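Local structure of chorismate synthase (Campylobacter jejuni, 1SQ1) at the interface of chains A and B. The protein catalyses the last step of the shikimate pathway, eliminating phosphate from 5-enolpyruvylshikimate-3-phosphate to give chorismate, using reduced FMN as cofactor. Sequence-based numbering; all coordinates share one arbitrary frame. Chains: chain A/B, Chorismate synthase.

The interface of chains A and B. Residues chain A 145, 215, 218, 343-344, 347; chain B 355, 359.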
loop_
_atom_site.group_PDB
_atom_site.type_symbol
_atom_site.label_atom_id
_atom_site.label_comp_id
_atom_site.label_asym_id
_atom_site.label_seq_id
_atom_site.Cartn_x
_atom_site.Cartn_y
_atom_site.Cartn_z
ATOM N N PHE A 145 15.091 -16.362 -15.107
ATOM C CA PHE A 145 16.153 -15.363 -15.266
ATOM C C PHE A 145 17.459 -15.911 -14.716
ATOM O O PHE A 145 18.445 -15.184 -14.547
ATOM C CB PHE A 145 15.801 -14.069 -14.530
ATOM C CG PHE A 145 14.701 -13.281 -15.179
ATOM C CD1 PHE A 145 14.976 -12.078 -15.819
ATOM C CD2 PHE A 145 13.389 -13.745 -15.160
ATOM C CE1 PHE A 145 13.967 -11.353 -16.432
ATOM C CE2 PHE A 145 12.375 -13.030 -15.769
ATOM C CZ PHE A 145 12.659 -11.831 -16.407
ATOM N N LEU A 215 20.863 -10.185 -11.294
ATOM C CA LEU A 215 20.724 -9.168 -12.333
ATOM C C LEU A 215 21.201 -7.868 -11.703
ATOM O O LEU A 215 21.599 -7.870 -10.546
ATOM C CB LEU A 215 19.260 -9.037 -12.779
ATOM C CG LEU A 215 18.608 -10.346 -13.231
ATOM C CD1 LEU A 215 17.159 -10.114 -13.614
ATOM C CD2 LEU A 215 19.389 -10.918 -14.389
ATOM N N LEU A 218 18.109 -4.505 -9.343
ATOM C CA LEU A 218 16.986 -5.003 -8.564
ATOM C C LEU A 218 16.924 -4.257 -7.229
ATOM O O LEU A 218 17.853 -4.318 -6.427
ATOM C CB LEU A 218 17.134 -6.497 -8.319
ATOM C CG LEU A 218 16.868 -7.336 -9.563
ATOM C CD1 LEU A 218 17.037 -8.808 -9.243
ATOM C CD2 LEU A 218 15.456 -7.062 -10.055
ATOM N N CYS A 343 11.179 -7.611 -6.538
ATOM C CA CYS A 343 11.904 -6.485 -7.134
ATOM C C CYS A 343 12.001 -6.658 -8.638
ATOM O O CYS A 343 12.069 -5.680 -9.391
ATOM C CB CYS A 343 13.331 -6.387 -6.602
ATOM S SG CYS A 343 13.495 -6.343 -4.818
ATOM N N LEU A 344 12.025 -7.918 -9.063
ATOM C CA LEU A 344 12.138 -8.275 -10.473
ATOM C C LEU A 344 10.966 -7.699 -11.271
ATOM O O LEU A 344 11.142 -7.237 -12.402
ATOM C CB LEU A 344 12.195 -9.807 -10.596
ATOM C CG LEU A 344 12.812 -10.450 -11.835
ATOM C CD1 LEU A 344 13.010 -11.934 -11.598
ATOM C CD2 LEU A 344 11.916 -10.212 -13.004
ATOM N N ASN A 347 10.973 -3.542 -10.927
ATOM C CA ASN A 347 11.945 -2.873 -11.770
ATOM C C ASN A 347 11.669 -3.053 -13.262
ATOM O O ASN A 347 12.473 -2.657 -14.108
ATOM C CB ASN A 347 13.331 -3.400 -11.429
ATOM C CG ASN A 347 14.422 -2.497 -11.914
ATOM O OD1 ASN A 347 14.598 -1.393 -11.394
ATOM N ND2 ASN A 347 15.167 -2.948 -12.918
ATOM N N LEU B 355 8.307 -9.216 -19.780
ATOM C CA LEU B 355 9.349 -9.164 -18.776
ATOM C C LEU B 355 10.727 -9.497 -19.349
ATOM O O LEU B 355 11.680 -8.739 -19.151
ATOM C CB LEU B 355 8.977 -10.109 -17.640
ATOM C CG LEU B 355 9.554 -9.798 -16.270
ATOM C CD1 LEU B 355 9.299 -8.351 -15.910
ATOM C CD2 LEU B 355 8.916 -10.733 -15.270
ATOM N N TYR B 359 13.988 -7.035 -19.711
ATOM C CA TYR B 359 15.351 -7.290 -19.262
ATOM C C TYR B 359 16.231 -7.815 -20.403
ATOM O O TYR B 359 17.206 -8.532 -20.165
ATOM C CB TYR B 359 15.359 -8.294 -18.094
ATOM C CG TYR B 359 14.878 -7.724 -16.771
ATOM C CD1 TYR B 359 13.515 -7.579 -16.500
ATOM C CD2 TYR B 359 15.795 -7.283 -15.809
ATOM C CE1 TYR B 359 13.079 -7.002 -15.303
ATOM C CE2 TYR B 359 15.373 -6.705 -14.615
ATOM C CZ TYR B 359 14.017 -6.564 -14.368
ATOM O OH TYR B 359 13.608 -5.967 -13.198
#
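The rings of A:Phe145 and B:Tyr359 meet edge to face across the interface, with planes 86° apart. A:Phe145 presents its rim: CE1 points onto a face of the tyrosine near the root of the ring, 3.7 Å from B:Tyr359 CB, which itself lies in the phenylalanine plane. On the same side of the tyrosine, the methyl CD1 of A:Leu215 flanks the CD2-CE2 rim, 3.8 Å from B:Tyr359 CD2. On the opposite side of the ring plane, past the hydroxyl, is the amide of A:Asn347, its plane turned obliquely from the ring. At the tyrosine edge, in plane, is the backbone carbonyl O of B:Leu355. One face of A:Phe145 carries the methyl CD2 of A:Leu344, offset toward the rim.

B:Leu355 closes the apolar cluster. Its CG sits at the tip of the phenylalanine, 3.7 Å from A:Phe145 CZ, and its CD2 meets A:Leu344 CD2 at 3.8 Å. A:Leu344, with CG anti to the backbone N (chi1 -158°), brings CD2 against both the face of A:Phe145 and the methyl of B:Leu355.

The far end of B:Tyr359 carries the polar part of the contact. B:Tyr359 OH donates a hydrogen bond to the main-chain O of A:Leu344 at 2.9 Å, approaching at a C=O...O angle of 123° and tilted from the carbonyl plane. A:Asn347 ND2 adds a weak bond to the same hydroxyl at 3.4 Å. The phenol therefore engages a carbonyl in the last turn of a helix, and may help cap it.

A:Leu344 belongs to helix 325-346, with A:Asn347 just beyond its end; A:Phe145 follows helix 128-143, and A:Leu215 lies in the loop after strand 205-212. Together they receive the C-terminal helix 352-358 of chain B and the tyrosine after it. The two-fold axis repeats the insertion with chains exchanged, so that reciprocal C-terminal tails join two subunits of the homotetramer.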